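Local structure of DegQ (Legionella fallonii, 3PV2) at residues G120-S123 against E124-L127; L209-A212 against K213-I217; H356-K359 against L360-N364. The protein acts as a self-compartmentizing serine protease of the HtrA family, with a trypsin fold and PDZ domains, and probably also as a chaperone in its large 12-mers. One frame throughout, in Å; residues are numbered along the deposited sequence.

In the fold
Contacts 1 and 2 are tight hairpins in the two barrels of the trypsin fold. Contact 1 joins strands 113-122 and 127-131 of one barrel. Contact 2 joins strands 208-211 and 216-221 of the other. Their centres are 22 Å apart, and their nearest atoms about 10 Å. Asp-126 of contact 1 bonds His-96, consistent with the Asp-His pair of a serine protease active site. Contact 3 is the end of helix 353-362, in the connection between the two PDZ sheets. Its centre is 29 Å from that of contact 1 and 48 Å from that of contact 2. Contacts 2 and 3 lie on opposite sides of the chain's centre.

Contact 1: G120-S123 against E124-L127; sequences GGDS and ETDL
The carboxylate of Asp-122 meets Thr-125 through OD2. The hydroxyl OG1 of Thr-125 donates to Asp-122 OD2 at 2.8 Å and uses the anti lone pair, the one turned away from OD1. The amide N of Thr-125 reaches the same OD2 only weakly, at 3.4 Å. A chi1 of -171° swings the carboxylate of Asp-122 toward Thr-125. Arg-257 forms a salt bridge with the same OD2. It also pairs with Glu-124 OE2, so one guanidinium serves both acids and probably offsets the repulsion between them.

The backbone closes the turn. Asp-122 N donates to Leu-127 O at 2.9 Å, and Leu-127 N returns a bond to Asp-122 O at 3.1 Å. The two residues form a hydrogen-bonded antiparallel pair. Asp-126 N gives a weak bond to Ser-123 O at 3.1 Å. Asp-126 itself takes a left-handed backbone conformation (phi 52°), which turns the chain back into the strand.

Thr-125 and Leu-127 pack on helix 239-252, where both touch Val-245. The side chain of Asp-126 starts away from 120-123, and its OD2 bonds His-96 ND1. Residues 123-126 thus make a four-residue hairpin loop with a G1 beta bulge, in which Asp-126 and Leu-127 both face Asp-122. This loop presents Asp-126 to His-96, consistent with the Asp-His pair of the catalytic triad in the trypsin fold.

Contact 2: L209-A212 against K213-I217; sequences LVNA and KGELI
Residues 209-212 and 213-217 run back along each other. Asn-211 to Gly-214 form a type I turn, closed by Gly-214 N to Asn-211 O at 2.8 Å. Asn-211 N then donates to Glu-215 O at 3.0 Å, and Ile-217 N to Leu-209 O at 3.0 Å. Between these bonds, Val-210 and Leu-216 are a non-hydrogen-bonded pair. Gly-214 is the left-handed residue after the turn (phi 81°), and Asn-211 faces both it and Glu-215.

The Asn-211 side chain reaches across the turn to Glu-215. With chi1 near 63° its amide is bent back over its own main chain. OD1 accepts from Glu-215 N at 2.9 Å, with the donor above the carbonyl plane, and weakly from Lys-213 N. ND2 donates to Glu-215 OE1 at 2.9 Å. OE1 lies in the amide plane, while ND2 comes to it on the anti side and out of the carboxylate plane; the two planes are 39° apart. Bonds at both ends hold the amide's rotation.

Leu-209 CD1 meets Ile-217 CD1 at 3.9 Å, and both side chains touch Val-154. Met-18 of the second subunit packs on Ala-212 and Lys-213. This is a type I turn with a G1 bulge, closing a hairpin of a trypsin-fold barrel.

Contact 3: H356-K359 against L360-N364; sequences HEQK and LQSNN
This is a local contact along the last turns of helix 353-362, and His-356 with Leu-360 carries its apolar part. In chain order the helix follows strand 342-349 and precedes strand 370-378, so it links the two PDZ sheets. Leu-360 CD1 sits over one face of the His-356 ring, offset toward the rim. It is 3.7 Å from the ring centroid and 28° off the normal, a CH-pi contact. The second methyl, Leu-360 CD2, comes to 3.4 Å from His-356 NE2. The ring is swung along the helix because CG of His-356 is anti to the backbone N (chi1 175°). Leu-360 also touches Asn-292 and Tyr-368, and His-356 touches Leu-259, so this side of the helix is covered by loops.

Helical i to i+4 bonds accompany it. Leu-360 N donates to His-356 O at 2.9 Å, and Gln-361 N to Glu-357 O at 3.1 Å. Gln-358 O is gripped twice, by Ser-362 N and by Ser-362 OG, each at 2.9 Å. The two donors come from opposite faces of the carbonyl plane. This is the familiar serine back-bond to the carbonyl four residues earlier, near the C-terminal end of a helix.

Gln-358 OE1 and Gln-361 NE2 lie 2.8 Å apart, but the angle is poor for a hydrogen bond. Their amide planes are nearly perpendicular. Charged groups reach outside the helix: Glu-357 OE2 bonds Tyr-368 OH, and Lys-359 NZ bonds Asn-292 O. Lys-359 O in turn accepts from Asn-363 N at 3.1 Å.

Contact 1: G120-S123 against E124-L127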
loop_
_atom_site.group_PDB
_atom_site.type_symbol
_atom_site.label_atom_id
_atom_site.label_comp_id
_atom_site.label_asym_id
_atom_site.label_seq_id
_atom_site.Cartn_x
_atom_site.Cartn_y
_atom_site.Cartn_z
ATOM N N GLY B 120 -0.650 -30.826 41.350
ATOM C CA GLY B 120 -1.839 -30.532 40.556
ATOM C C GLY B 120 -1.983 -29.023 40.457
ATOM O O GLY B 120 -1.289 -28.267 41.162
ATOM N N GLY B 121 -2.879 -28.589 39.592
ATOM C CA GLY B 121 -3.167 -27.217 39.434
ATOM C C GLY B 121 -4.632 -26.982 39.298
ATOM O O GLY B 121 -5.410 -27.916 39.185
ATOM N N ASP B 122 -4.976 -25.709 39.250
ATOM C CA ASP B 122 -6.341 -25.260 39.163
ATOM C C ASP B 122 -6.325 -23.951 38.405
ATOM O O ASP B 122 -5.920 -22.891 38.973
ATOM C CB ASP B 122 -6.937 -25.074 40.542
ATOM C CG ASP B 122 -8.438 -24.807 40.475
ATOM O OD1 ASP B 122 -9.173 -25.611 39.835
ATOM O OD2 ASP B 122 -8.883 -23.774 41.020
ATOM N N SER B 123 -6.707 -24.019 37.125
ATOM C CA SER B 123 -6.657 -22.821 36.247
ATOM C C SER B 123 -7.641 -21.755 36.658
ATOM O O SER B 123 -7.332 -20.562 36.581
ATOM C CB SER B 123 -6.858 -23.165 34.758
ATOM O OG SER B 123 -8.019 -23.931 34.534
ATOM N N GLU B 124 -8.804 -22.164 37.140
ATOM C CA GLU B 124 -9.760 -21.185 37.592
ATOM C C GLU B 124 -9.191 -20.224 38.678
ATOM O O GLU B 124 -9.387 -19.016 38.602
ATOM C CB GLU B 124 -11.090 -21.839 38.006
ATOM C CG GLU B 124 -12.266 -20.812 37.900
ATOM C CD GLU B 124 -13.518 -21.204 38.691
ATOM O OE1 GLU B 124 -14.195 -20.308 39.242
ATOM O OE2 GLU B 124 -13.822 -22.413 38.755
ATOM N N THR B 125 -8.440 -20.716 39.652
ATOM C CA THR B 125 -7.845 -19.819 40.646
ATOM C C THR B 125 -6.388 -19.453 40.332
ATOM O O THR B 125 -5.759 -18.703 41.098
ATOM C CB THR B 125 -7.870 -20.466 42.021
ATOM O OG1 THR B 125 -7.257 -21.745 41.930
ATOM C CG2 THR B 125 -9.256 -20.678 42.509
ATOM N N ASP B 126 -5.868 -19.982 39.219
ATOM C CA ASP B 126 -4.479 -19.823 38.809
ATOM C C ASP B 126 -3.491 -20.184 39.896
ATOM O O ASP B 126 -2.533 -19.431 40.119
ATOM C CB ASP B 126 -4.202 -18.379 38.303
ATOM C CG ASP B 126 -2.901 -18.291 37.489
ATOM O OD1 ASP B 126 -2.397 -19.350 37.037
ATOM O OD2 ASP B 126 -2.363 -17.197 37.335
ATOM N N LEU B 127 -3.682 -21.360 40.520
ATOM C CA LEU B 127 -2.752 -21.923 41.474
ATOM C C LEU B 127 -2.257 -23.291 41.058
ATOM O O LEU B 127 -2.931 -24.017 40.330
ATOM C CB LEU B 127 -3.400 -22.061 42.849
ATOM C CG LEU B 127 -3.788 -20.701 43.426
ATOM C CD1 LEU B 127 -4.729 -20.993 44.634
ATOM C CD2 LEU B 127 -2.487 -19.916 43.785
#

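Contact 2: L209-A212 against K213-I217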
loop_
_atom_site.group_PDB
_atom_site.type_symbol
_atom_site.label_atom_id
_atom_site.label_comp_id
_atom_site.label_asym_id
_atom_site.label_seq_id
_atom_site.Cartn_x
_atom_site.Cartn_y
_atom_site.Cartn_z
ATOM N N LEU B 209 3.143 -12.237 48.570
ATOM C CA LEU B 209 2.760 -10.904 49.009
ATOM C C LEU B 209 2.802 -11.026 50.501
ATOM O O LEU B 209 2.125 -11.888 51.036
ATOM C CB LEU B 209 1.330 -10.550 48.535
ATOM C CG LEU B 209 0.967 -9.102 48.166
ATOM C CD1 LEU B 209 -0.441 -8.679 48.649
ATOM C CD2 LEU B 209 2.044 -8.027 48.436
ATOM N N VAL B 210 3.552 -10.171 51.193
ATOM C CA VAL B 210 3.575 -10.307 52.622
ATOM C C VAL B 210 3.164 -9.041 53.271
ATOM O O VAL B 210 3.346 -7.974 52.709
ATOM C CB VAL B 210 4.948 -10.766 53.153
ATOM C CG1 VAL B 210 5.352 -12.106 52.540
ATOM C CG2 VAL B 210 6.044 -9.687 52.990
ATOM N N ASN B 211 2.640 -9.133 54.484
ATOM C CA ASN B 211 2.289 -7.941 55.267
ATOM C C ASN B 211 3.535 -7.457 55.979
ATOM O O ASN B 211 4.601 -8.052 55.834
ATOM C CB ASN B 211 1.168 -8.198 56.261
ATOM C CG ASN B 211 1.555 -9.234 57.328
ATOM O OD1 ASN B 211 2.730 -9.434 57.611
ATOM N ND2 ASN B 211 0.560 -9.912 57.870
ATOM N N ALA B 212 3.377 -6.385 56.737
ATOM C CA ALA B 212 4.468 -5.686 57.348
ATOM C C ALA B 212 5.135 -6.475 58.450
ATOM O O ALA B 212 6.272 -6.197 58.774
ATOM C CB ALA B 212 3.967 -4.314 57.903
ATOM N N LYS B 213 4.449 -7.460 59.023
ATOM C CA LYS B 213 5.103 -8.381 59.963
ATOM C C LYS B 213 5.703 -9.554 59.215
ATOM O O LYS B 213 6.165 -10.484 59.849
ATOM C CB LYS B 213 4.121 -8.935 61.019
ATOM C CG LYS B 213 3.228 -7.881 61.712
ATOM C CD LYS B 213 1.822 -8.428 62.071
ATOM C CE LYS B 213 1.770 -9.008 63.498
ATOM N NZ LYS B 213 2.071 -7.949 64.520
ATOM N N GLY B 214 5.681 -9.544 57.881
ATOM C CA GLY B 214 6.343 -10.615 57.109
ATOM C C GLY B 214 5.561 -11.920 56.952
ATOM O O GLY B 214 6.104 -12.952 56.551
ATOM N N GLU B 215 4.265 -11.867 57.221
ATOM C CA GLU B 215 3.373 -13.037 57.070
ATOM C C GLU B 215 2.842 -13.137 55.660
ATOM O O GLU B 215 2.486 -12.087 55.033
ATOM C CB GLU B 215 2.181 -12.867 57.970
ATOM C CG GLU B 215 2.583 -12.524 59.356
ATOM C CD GLU B 215 1.412 -12.397 60.304
ATOM O OE1 GLU B 215 0.298 -11.982 59.878
ATOM O OE2 GLU B 215 1.633 -12.711 61.495
ATOM N N LEU B 216 2.738 -14.366 55.174
ATOM C CA LEU B 216 2.228 -14.575 53.850
ATOM C C LEU B 216 0.759 -14.290 53.812
ATOM O O LEU B 216 0.007 -14.942 54.537
ATOM C CB LEU B 216 2.491 -15.971 53.396
ATOM C CG LEU B 216 2.193 -16.340 51.958
ATOM C CD1 LEU B 216 2.935 -15.530 50.946
ATOM C CD2 LEU B 216 2.506 -17.901 51.789
ATOM N N ILE B 217 0.357 -13.296 52.997
ATOM C CA ILE B 217 -1.063 -13.006 52.803
ATOM C C ILE B 217 -1.589 -13.227 51.407
ATOM O O ILE B 217 -2.771 -13.214 51.185
ATOM C CB ILE B 217 -1.353 -11.595 53.246
ATOM C CG1 ILE B 217 -0.483 -10.561 52.478
ATOM C CG2 ILE B 217 -1.094 -11.526 54.744
ATOM C CD1 ILE B 217 -1.084 -9.309 52.423
#

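Contact 3: H356-K359 against L360-N364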
loop_
_atom_site.group_PDB
_atom_site.type_symbol
_atom_site.label_atom_id
_atom_site.label_comp_id
_atom_site.label_asym_id
_atom_site.label_seq_id
_atom_site.Cartn_x
_atom_site.Cartn_y
_atom_site.Cartn_z
ATOM N N HIS B 356 -26.463 -33.471 38.085
ATOM C CA HIS B 356 -27.632 -32.630 38.165
ATOM C C HIS B 356 -28.232 -32.328 36.773
ATOM O O HIS B 356 -29.457 -32.309 36.590
ATOM C CB HIS B 356 -27.258 -31.324 38.847
ATOM C CG HIS B 356 -28.354 -30.313 38.896
ATOM N ND1 HIS B 356 -29.390 -30.394 39.794
ATOM C CD2 HIS B 356 -28.555 -29.175 38.180
ATOM C CE1 HIS B 356 -30.196 -29.349 39.614
ATOM N NE2 HIS B 356 -29.708 -28.596 38.644
ATOM N N GLU B 357 -27.366 -32.052 35.809
ATOM C CA GLU B 357 -27.859 -31.684 34.488
ATOM C C GLU B 357 -28.519 -32.921 33.887
ATOM O O GLU B 357 -29.520 -32.817 33.226
ATOM C CB GLU B 357 -26.750 -31.128 33.601
ATOM C CG GLU B 357 -27.232 -30.073 32.619
ATOM C CD GLU B 357 -27.816 -28.776 33.292
ATOM O OE1 GLU B 357 -27.466 -28.457 34.460
ATOM O OE2 GLU B 357 -28.638 -28.088 32.641
ATOM N N GLN B 358 -28.040 -34.099 34.240
ATOM C CA GLN B 358 -28.673 -35.348 33.769
ATOM C C GLN B 358 -30.017 -35.573 34.448
ATOM O O GLN B 358 -30.963 -36.058 33.817
ATOM C CB GLN B 358 -27.793 -36.610 33.938
ATOM C CG GLN B 358 -27.661 -37.487 32.657
ATOM C CD GLN B 358 -28.901 -37.533 31.664
ATOM O OE1 GLN B 358 -28.833 -37.009 30.543
ATOM N NE2 GLN B 358 -29.993 -38.181 32.075
ATOM N N LYS B 359 -30.096 -35.197 35.714
ATOM C CA LYS B 359 -31.340 -35.259 36.422
ATOM C C LYS B 359 -32.366 -34.379 35.756
ATOM O O LYS B 359 -33.411 -34.836 35.426
ATOM C CB LYS B 359 -31.186 -34.811 37.870
ATOM C CG LYS B 359 -32.510 -34.760 38.647
ATOM C CD LYS B 359 -32.305 -34.502 40.170
ATOM C CE LYS B 359 -32.075 -33.017 40.498
ATOM N NZ LYS B 359 -32.824 -32.593 41.722
ATOM N N LEU B 360 -32.070 -33.099 35.646
ATOM C CA LEU B 360 -32.934 -32.172 34.953
ATOM C C LEU B 360 -33.434 -32.758 33.602
ATOM O O LEU B 360 -34.585 -32.700 33.338
ATOM C CB LEU B 360 -32.216 -30.831 34.748
ATOM C CG LEU B 360 -32.395 -29.741 35.818
ATOM C CD1 LEU B 360 -32.382 -30.285 37.215
ATOM C CD2 LEU B 360 -31.402 -28.579 35.652
ATOM N N GLN B 361 -32.574 -33.359 32.801
ATOM C CA GLN B 361 -32.998 -33.958 31.505
ATOM C C GLN B 361 -33.949 -35.105 31.626
ATOM O O GLN B 361 -34.953 -35.189 30.901
ATOM C CB GLN B 361 -31.818 -34.454 30.711
ATOM C CG GLN B 361 -31.028 -33.322 30.197
ATOM C CD GLN B 361 -29.762 -33.751 29.520
ATOM O OE1 GLN B 361 -28.779 -33.001 29.502
ATOM N NE2 GLN B 361 -29.774 -34.953 28.933
ATOM N N SER B 362 -33.611 -35.995 32.525
ATOM C CA SER B 362 -34.423 -37.160 32.870
ATOM C C SER B 362 -35.844 -36.835 33.313
ATOM O O SER B 362 -36.785 -37.574 33.050
ATOM C CB SER B 362 -33.750 -37.907 34.045
ATOM O OG SER B 362 -32.557 -38.498 33.579
ATOM N N ASN B 363 -36.003 -35.768 34.042
ATOM C CA ASN B 363 -37.333 -35.441 34.472
ATOM C C ASN B 363 -38.085 -34.607 33.450
ATOM O O ASN B 363 -39.228 -34.282 33.706
ATOM C CB ASN B 363 -37.290 -34.637 35.770
ATOM C CG ASN B 363 -36.682 -35.434 36.950
ATOM O OD1 ASN B 363 -36.510 -36.667 36.876
ATOM N ND2 ASN B 363 -36.358 -34.711 38.038
ATOM N N ASN B 364 -37.432 -34.155 32.383
ATOM C CA ASN B 364 -38.127 -33.320 31.384
ATOM C C ASN B 364 -37.527 -33.658 30.009
ATOM O O ASN B 364 -36.822 -32.871 29.390
ATOM C CB ASN B 364 -37.952 -31.867 31.779
ATOM C CG ASN B 364 -38.836 -30.925 30.951
ATOM O OD1 ASN B 364 -39.684 -31.368 30.150
ATOM N ND2 ASN B 364 -38.634 -29.616 31.138
#